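Side-chain contacts in nascent polypeptide-associated complex protein (Methanothermobacter marburgensis, PDB 1TR8), which probably contacts nascent chains as they emerge from the ribosome, acting as a homodimer that binds ribosomal RNA: residues K35-E40 with T46-G51; T84-E89 with A95-R100. All blocks are in the same frame, centred on the assembly; numbering follows the deposited sequence.

Interaction 1 of 2, residues K35-E40 with T46-G51; sequences KVNVME and TYQVTG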
ATOM      1  N   LYS A  35      -0.074  -0.652  20.230  1.00 58.26           N
ATOM      2  CA  LYS A  35       1.157  -1.055  20.881  1.00 58.23           C
ATOM      3  C   LYS A  35       1.804  -2.167  20.043  1.00 57.75           C
ATOM      4  O   LYS A  35       1.134  -3.101  19.599  1.00 56.86           O
ATOM      5  CB  LYS A  35       0.860  -1.539  22.299  1.00 60.06           C
ATOM      6  CG  LYS A  35       2.079  -2.150  22.960  1.00 63.13           C
ATOM      7  CD  LYS A  35       2.191  -1.799  24.440  1.00 66.79           C
ATOM      8  CE  LYS A  35       3.629  -2.051  24.879  1.00 68.25           C
ATOM      9  NZ  LYS A  35       4.504  -2.282  23.665  1.00 70.25           N
ATOM     10  N   VAL A  36       3.100  -2.042  19.786  1.00 56.48           N
ATOM     11  CA  VAL A  36       3.785  -2.961  18.893  1.00 57.11           C
ATOM     12  C   VAL A  36       5.108  -3.457  19.479  1.00 57.74           C
ATOM     13  O   VAL A  36       5.931  -2.674  19.944  1.00 58.32           O
ATOM     14  CB  VAL A  36       4.070  -2.328  17.514  1.00 56.18           C
ATOM     15  CG1 VAL A  36       4.765  -3.327  16.607  1.00 55.86           C
ATOM     16  CG2 VAL A  36       2.799  -1.799  16.863  1.00 55.35           C
ATOM     17  N   ASN A  37       5.266  -4.777  19.472  1.00 58.37           N
ATOM     18  CA  ASN A  37       6.494  -5.461  19.839  1.00 59.50           C
ATOM     19  C   ASN A  37       7.082  -6.174  18.625  1.00 59.39           C
ATOM     20  O   ASN A  37       6.354  -6.601  17.731  1.00 58.52           O
ATOM     21  CB  ASN A  37       6.201  -6.498  20.920  1.00 60.63           C
ATOM     22  CG  ASN A  37       5.961  -5.861  22.269  1.00 64.59           C
ATOM     23  OD1 ASN A  37       6.197  -4.668  22.444  1.00 72.07           O
ATOM     24  ND2 ASN A  37       5.475  -6.645  23.226  1.00 68.77           N
ATOM     25  N   VAL A  38       8.397  -6.327  18.614  1.00 59.68           N
ATOM     26  CA  VAL A  38       9.077  -6.997  17.515  1.00 60.71           C
ATOM     27  C   VAL A  38      10.154  -7.972  18.012  1.00 60.72           C
ATOM     28  O   VAL A  38      10.768  -7.778  19.051  1.00 60.74           O
ATOM     29  CB  VAL A  38       9.670  -5.965  16.524  1.00 59.29           C
ATOM     30  CG1 VAL A  38      10.728  -5.139  17.181  1.00 59.34           C
ATOM     31  CG2 VAL A  38      10.241  -6.660  15.271  1.00 59.38           C
HETATM   32  N   MSE A  39      10.353  -9.037  17.248  1.00 62.00           N
HETATM   33  CA  MSE A  39      11.457  -9.972  17.461  1.00 62.94           C
HETATM   34  C   MSE A  39      11.876 -10.559  16.125  1.00 62.64           C
HETATM   35  O   MSE A  39      11.089 -10.608  15.188  1.00 62.23           O
HETATM   36  CB  MSE A  39      11.073 -11.099  18.416  1.00 62.82           C
HETATM   37  CG  MSE A  39       9.847 -11.897  18.029  0.60 63.53           C
HETATM   38 SE   MSE A  39      10.096 -13.721  18.636  0.60 70.85          SE
HETATM   39  CE  MSE A  39      10.788 -14.355  16.981  0.60 67.98           C
ATOM     40  N   GLU A  40      13.130 -10.981  16.035  1.00 62.48           N
ATOM     41  CA  GLU A  40      13.627 -11.638  14.833  1.00 62.71           C
ATOM     42  C   GLU A  40      14.041 -13.056  15.205  1.00 62.32           C
ATOM     43  O   GLU A  40      14.646 -13.291  16.244  1.00 61.90           O
ATOM     44  CB  GLU A  40      14.798 -10.855  14.225  1.00 62.78           C
ATOM     45  CG  GLU A  40      15.173 -11.220  12.789  1.00 63.59           C
ATOM     46  CD  GLU A  40      15.631 -10.004  11.994  1.00 65.02           C
ATOM     47  OE1 GLU A  40      15.540  -8.889  12.543  1.00 69.49           O
ATOM     48  OE2 GLU A  40      16.049 -10.128  10.827  1.00 63.35           O
ATOM     49  N   THR A  46       8.871 -11.115  13.571  1.00 52.18           N
ATOM     50  CA  THR A  46       7.519 -11.290  14.059  1.00 51.53           C
ATOM     51  C   THR A  46       7.140 -10.019  14.790  1.00 51.95           C
ATOM     52  O   THR A  46       7.882  -9.533  15.646  1.00 50.80           O
ATOM     53  CB  THR A  46       7.393 -12.550  14.955  1.00 51.13           C
ATOM     54  OG1 THR A  46       7.511 -13.710  14.133  1.00 48.13           O
ATOM     55  CG2 THR A  46       5.991 -12.697  15.530  1.00 50.27           C
ATOM     56  N   TYR A  47       6.022  -9.438  14.358  1.00 52.55           N
ATOM     57  CA  TYR A  47       5.454  -8.257  15.002  1.00 53.64           C
ATOM     58  C   TYR A  47       4.179  -8.627  15.733  1.00 53.00           C
ATOM     59  O   TYR A  47       3.325  -9.280  15.147  1.00 52.43           O
ATOM     60  CB  TYR A  47       5.113  -7.201  13.959  1.00 54.16           C
ATOM     61  CG  TYR A  47       6.315  -6.628  13.278  1.00 56.93           C
ATOM     62  CD1 TYR A  47       7.021  -5.578  13.849  1.00 57.84           C
ATOM     63  CD2 TYR A  47       6.746  -7.133  12.056  1.00 55.95           C
ATOM     64  CE1 TYR A  47       8.128  -5.044  13.213  1.00 57.65           C
ATOM     65  CE2 TYR A  47       7.851  -6.615  11.428  1.00 57.13           C
ATOM     66  CZ  TYR A  47       8.541  -5.567  12.010  1.00 57.42           C
ATOM     67  OH  TYR A  47       9.683  -5.082  11.400  1.00 60.27           O
ATOM     68  N   GLN A  48       4.111  -8.277  17.019  1.00 52.67           N
ATOM     69  CA  GLN A  48       2.866  -8.312  17.788  1.00 51.48           C
ATOM     70  C   GLN A  48       2.285  -6.906  17.902  1.00 49.63           C
ATOM     71  O   GLN A  48       2.909  -6.005  18.461  1.00 48.15           O
ATOM     72  CB  GLN A  48       3.066  -8.854  19.193  1.00 50.30           C
ATOM     73  CG  GLN A  48       3.446 -10.301  19.258  1.00 53.63           C
ATOM     74  CD  GLN A  48       3.114 -10.929  20.603  1.00 55.42           C
ATOM     75  OE1 GLN A  48       2.526 -12.010  20.649  1.00 61.41           O
ATOM     76  NE2 GLN A  48       3.425 -10.230  21.691  1.00 49.80           N
ATOM     77  N   VAL A  49       1.023  -6.805  17.505  1.00 48.78           N
ATOM     78  CA  VAL A  49       0.318  -5.547  17.312  1.00 49.08           C
ATOM     79  C   VAL A  49      -0.999  -5.633  18.042  1.00 49.03           C
ATOM     80  O   VAL A  49      -1.865  -6.429  17.706  1.00 48.91           O
ATOM     81  CB  VAL A  49      -0.009  -5.288  15.840  1.00 48.41           C
ATOM     82  CG1 VAL A  49      -0.747  -3.955  15.680  1.00 51.38           C
ATOM     83  CG2 VAL A  49       1.239  -5.274  15.032  1.00 50.89           C
ATOM     84  N   THR A  50      -1.136  -4.775  19.038  1.00 50.45           N
ATOM     85  CA  THR A  50      -2.311  -4.737  19.876  1.00 51.19           C
ATOM     86  C   THR A  50      -2.938  -3.347  19.818  1.00 51.57           C
ATOM     87  O   THR A  50      -2.262  -2.327  19.945  1.00 51.44           O
ATOM     88  CB  THR A  50      -1.890  -5.089  21.303  1.00 52.05           C
ATOM     89  OG1 THR A  50      -1.337  -6.414  21.306  1.00 52.36           O
ATOM     90  CG2 THR A  50      -3.085  -5.145  22.235  1.00 51.06           C
ATOM     91  N   GLY A  51      -4.244  -3.333  19.619  1.00 51.96           N
ATOM     92  CA  GLY A  51      -5.018  -2.102  19.652  1.00 52.60           C
ATOM     93  C   GLY A  51      -6.428  -2.406  19.194  1.00 52.81           C
ATOM     94  O   GLY A  51      -6.760  -3.546  18.913  1.00 52.53           O
TER
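Val38 and Tyr47 form a non-hydrogen-bonded pair on antiparallel strands, their side chains side by side and pointing the same way. The methyl CG2 of Val38 presses obliquely on the phenol ring, 3.4 Å from Tyr47 CE1. That methyl is anti to the backbone N, which leaves CG1 wedged between N and the carbonyl carbon (chi1 64°). Val36 sits on the same face and brings CG1 to 4.2 Å from CD1 of the Tyr47 ring, while its other methyl, CG2, meets CG2 of Val49 at 4.2 Å. An alanine in place of Tyr47 would probably leave the methyls of Val36 and Val38 without their shared aromatic neighbour and open a gap on this face, where the ring also packs on Ile31 of the second subunit.

These strands, 35-41 and 44-51, form a beta hairpin of the NAC domain, and strand 12-14 pairs with the other edge of 35-41. Strand 44-51 pairs in an antiparallel ladder with a strand of the second subunit, so the sheet runs on across the interface between subunits. Within the hairpin, Lys35 with Thr50, Asn37 with Gln48 and Met39 with Thr46 are hydrogen-bonded pairs, each joined by two backbone bonds. The bond from Thr50 N to Lys35 O, 2.9 Å long, is nearly straight (173° at the hydrogen).

The opposite face carries selenomethionine Met39 beside Thr46, with Met39 CG 4.0 Å from Thr46 CB. The Thr46 hydroxyl, anti to the carbonyl carbon (chi1 -71°), hydrogen-bonds to Thr50 OG1 of the second subunit, and Thr50 OG1 makes the reciprocal bond to Thr46 OG1 of the second subunit. Lys35 bends away from the neighbouring strand, and its NZ forms a salt bridge with Asp13.

Interaction 2 of 2, residues T84-E89 with A95-R100; sequences TRALQE and AEAIMR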
ATOM      1  N   THR A  84     -25.861  -4.957  -9.215  1.00 56.76           N
ATOM      2  CA  THR A  84     -24.632  -4.242  -9.517  1.00 57.88           C
ATOM      3  C   THR A  84     -23.478  -4.833  -8.710  1.00 56.75           C
ATOM      4  O   THR A  84     -22.416  -5.151  -9.237  1.00 57.57           O
ATOM      5  CB  THR A  84     -24.874  -2.743  -9.227  1.00 58.93           C
ATOM      6  OG1 THR A  84     -25.834  -2.242 -10.169  1.00 56.27           O
ATOM      7  CG2 THR A  84     -23.648  -1.917  -9.479  1.00 61.08           C
ATOM      8  N   ARG A  85     -23.717  -5.081  -7.437  1.00 57.51           N
ATOM      9  CA  ARG A  85     -22.713  -5.743  -6.597  1.00 57.97           C
ATOM     10  C   ARG A  85     -22.391  -7.180  -7.041  1.00 56.16           C
ATOM     11  O   ARG A  85     -21.242  -7.573  -7.143  1.00 56.68           O
ATOM     12  CB  ARG A  85     -23.163  -5.736  -5.138  1.00 58.04           C
ATOM     13  CG  ARG A  85     -22.178  -6.444  -4.204  1.00 61.07           C
ATOM     14  CD  ARG A  85     -22.520  -6.321  -2.708  1.00 64.66           C
ATOM     15  NE  ARG A  85     -23.953  -6.482  -2.466  1.00 69.40           N
ATOM     16  CZ  ARG A  85     -24.722  -5.595  -1.842  1.00 73.28           C
ATOM     17  NH1 ARG A  85     -24.214  -4.469  -1.368  1.00 74.74           N
ATOM     18  NH2 ARG A  85     -26.012  -5.847  -1.681  1.00 75.57           N
ATOM     19  N   ALA A  86     -23.403  -7.956  -7.380  1.00 55.58           N
ATOM     20  CA  ALA A  86     -23.173  -9.279  -7.954  1.00 55.69           C
ATOM     21  C   ALA A  86     -22.226  -9.267  -9.153  1.00 54.67           C
ATOM     22  O   ALA A  86     -21.338 -10.114  -9.268  1.00 54.53           O
ATOM     23  CB  ALA A  86     -24.490  -9.907  -8.361  1.00 56.30           C
ATOM     24  N   LEU A  87     -22.465  -8.349 -10.080  1.00 55.16           N
ATOM     25  CA  LEU A  87     -21.680  -8.258 -11.322  1.00 55.42           C
ATOM     26  C   LEU A  87     -20.257  -7.779 -11.044  1.00 55.23           C
ATOM     27  O   LEU A  87     -19.314  -8.196 -11.701  1.00 56.34           O
ATOM     28  CB  LEU A  87     -22.373  -7.310 -12.303  1.00 55.15           C
ATOM     29  CG  LEU A  87     -23.439  -7.909 -13.217  1.00 55.62           C
ATOM     30  CD1 LEU A  87     -24.382  -6.819 -13.742  1.00 54.21           C
ATOM     31  CD2 LEU A  87     -22.808  -8.651 -14.382  1.00 55.49           C
ATOM     32  N   GLN A  88     -20.122  -6.855 -10.093  1.00 56.05           N
ATOM     33  CA  GLN A  88     -18.821  -6.451  -9.565  1.00 55.72           C
ATOM     34  C   GLN A  88     -18.104  -7.698  -9.039  1.00 55.14           C
ATOM     35  O   GLN A  88     -16.966  -7.943  -9.400  1.00 53.76           O
ATOM     36  CB  GLN A  88     -18.957  -5.444  -8.404  1.00 55.37           C
ATOM     37  CG  GLN A  88     -19.316  -3.976  -8.721  1.00 56.44           C
ATOM     38  CD  GLN A  88     -19.377  -3.079  -7.442  1.00 58.71           C
ATOM     39  OE1 GLN A  88     -18.408  -2.373  -7.102  1.00 63.14           O
ATOM     40  NE2 GLN A  88     -20.501  -3.127  -6.732  1.00 60.15           N
ATOM     41  N   GLU A  89     -18.787  -8.469  -8.185  1.00 55.54           N
ATOM     42  CA  GLU A  89     -18.227  -9.693  -7.578  1.00 55.93           C
ATOM     43  C   GLU A  89     -17.722 -10.712  -8.601  1.00 55.26           C
ATOM     44  O   GLU A  89     -16.714 -11.359  -8.372  1.00 56.24           O
ATOM     45  CB  GLU A  89     -19.232 -10.424  -6.665  1.00 56.82           C
ATOM     46  CG  GLU A  89     -19.422  -9.842  -5.272  1.00 58.04           C
ATOM     47  CD  GLU A  89     -18.265 -10.100  -4.321  1.00 61.21           C
ATOM     48  OE1 GLU A  89     -17.609 -11.170  -4.404  1.00 63.09           O
ATOM     49  OE2 GLU A  89     -18.035  -9.222  -3.456  1.00 62.21           O
ATOM     50  N   ALA A  95     -23.577 -14.990 -16.472  1.00 58.64           N
ATOM     51  CA  ALA A  95     -24.030 -16.289 -16.018  1.00 57.91           C
ATOM     52  C   ALA A  95     -23.866 -16.413 -14.507  1.00 57.80           C
ATOM     53  O   ALA A  95     -24.811 -16.772 -13.815  1.00 57.64           O
ATOM     54  CB  ALA A  95     -23.266 -17.381 -16.713  1.00 57.06           C
ATOM     55  N   GLU A  96     -22.668 -16.124 -14.009  1.00 57.52           N
ATOM     56  CA  GLU A  96     -22.361 -16.313 -12.603  1.00 58.89           C
ATOM     57  C   GLU A  96     -23.110 -15.310 -11.717  1.00 58.84           C
ATOM     58  O   GLU A  96     -23.508 -15.636 -10.606  1.00 59.68           O
ATOM     59  CB  GLU A  96     -20.867 -16.178 -12.374  1.00 58.46           C
ATOM     60  CG  GLU A  96     -20.059 -17.264 -13.049  1.00 62.67           C
ATOM     61  CD  GLU A  96     -18.592 -16.915 -13.160  1.00 65.00           C
ATOM     62  OE1 GLU A  96     -18.169 -15.867 -12.599  1.00 72.16           O
ATOM     63  OE2 GLU A  96     -17.861 -17.718 -13.784  1.00 72.96           O
ATOM     64  N   ALA A  97     -23.259 -14.079 -12.200  1.00 58.56           N
ATOM     65  CA  ALA A  97     -23.989 -13.051 -11.478  1.00 58.50           C
ATOM     66  C   ALA A  97     -25.410 -13.531 -11.238  1.00 59.08           C
ATOM     67  O   ALA A  97     -25.905 -13.457 -10.120  1.00 58.28           O
ATOM     68  CB  ALA A  97     -23.987 -11.745 -12.278  1.00 58.17           C
ATOM     69  N   ILE A  98     -26.015 -14.109 -12.281  1.00 60.38           N
ATOM     70  CA  ILE A  98     -27.373 -14.670 -12.211  1.00 61.30           C
ATOM     71  C   ILE A  98     -27.467 -15.830 -11.218  1.00 62.20           C
ATOM     72  O   ILE A  98     -28.371 -15.857 -10.367  1.00 60.81           O
ATOM     73  CB  ILE A  98     -27.854 -15.072 -13.635  1.00 61.72           C
ATOM     74  CG1 ILE A  98     -28.266 -13.814 -14.410  1.00 62.15           C
ATOM     75  CG2 ILE A  98     -29.023 -16.054 -13.606  1.00 61.40           C
ATOM     76  CD1 ILE A  98     -28.492 -14.048 -15.891  1.00 64.44           C
HETATM   77  N   MSE A  99     -26.511 -16.755 -11.312  1.00 62.46           N
HETATM   78  CA  MSE A  99     -26.485 -17.922 -10.455  1.00 63.06           C
HETATM   79  C   MSE A  99     -26.326 -17.536  -8.991  1.00 64.24           C
HETATM   80  O   MSE A  99     -26.949 -18.146  -8.133  1.00 63.53           O
HETATM   81  CB  MSE A  99     -25.405 -18.915 -10.896  1.00 63.16           C
HETATM   82  CG  MSE A  99     -25.803 -19.613 -12.192  0.60 63.03           C
HETATM   83 SE   MSE A  99     -24.516 -20.889 -12.874  0.60 62.14          SE
HETATM   84  CE  MSE A  99     -25.015 -22.440 -11.931  0.60 66.65           C
ATOM     85  N   ARG A 100     -25.564 -16.485  -8.703  1.00 64.97           N
ATOM     86  CA  ARG A 100     -25.350 -16.147  -7.306  1.00 65.35           C
ATOM     87  C   ARG A 100     -26.546 -15.422  -6.667  1.00 64.44           C
ATOM     88  O   ARG A 100     -26.647 -15.367  -5.460  1.00 63.76           O
ATOM     89  CB  ARG A 100     -24.006 -15.423  -7.077  1.00 66.15           C
ATOM     90  CG  ARG A 100     -23.952 -13.961  -7.384  1.00 66.23           C
ATOM     91  CD  ARG A 100     -22.550 -13.350  -7.214  1.00 65.84           C
ATOM     92  NE  ARG A 100     -22.238 -12.994  -5.829  1.00 65.55           N
ATOM     93  CZ  ARG A 100     -21.208 -13.474  -5.134  1.00 66.39           C
ATOM     94  NH1 ARG A 100     -20.373 -14.349  -5.677  1.00 66.83           N
ATOM     95  NH2 ARG A 100     -21.015 -13.087  -3.881  1.00 66.31           N
TER
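This is a small helix-helix contact in the UBA domain, with an alanine-leucine centre and a charged pair at one side. Segments 84-89 and 95-100, on helices 80-89 and 94-100, run at 127° to each other, their axes 8.6 Å apart at the closest. The small side chains of Ala86 and Ala97 allow the backbones to come close, with CA atoms 5.2 Å and CB atoms 4.4 Å apart. CD2 of Leu87 reaches Ala97 CB at 3.9 Å.

Arg100 closes one side: its CD rests 4.1 Å from Ala86 CB, and the bend at chi3 (-83°) carries the guanidinium to Glu89, whose CB stands 3.9 Å above the centre of one face. The two side chains cross at about a right angle, yet the carboxylate and guanidinium planes are only 25° apart. No N-H points at Glu89 OE1, which lies well out of the guanidinium plane, 3.9 Å from Arg100 NH2, a long salt bridge of charge alone.

Helix 66-76 completes the compact three-helix UBA domain, meeting Leu87 through Ile69 and Val72; Glu89 OE2 has its stronger partner in Arg26, between strands 19-23 and 27-32, a salt bridge tying the domain to the sheets.

How the interactions relate
The two contacts illustrate how one chain can devote separate regions to different folds. Interaction 1 comes first along the sequence, in the hairpin of the NAC domain, and is complete before interaction 2 begins in the helical UBA domain. Their centres are 40 Å apart, on opposite sides of the chain's centre, and their nearest atoms are about 26 Å apart. They share no strand or helix; strand 53-61 and helix 66-76 lie between them in sequence. The Glu89-Arg26 salt bridge links the two parts of the chain. Interaction 1 forms part of the subunit interface, through 46-51, whereas no other chain of the assembly touches the segments of interaction 2.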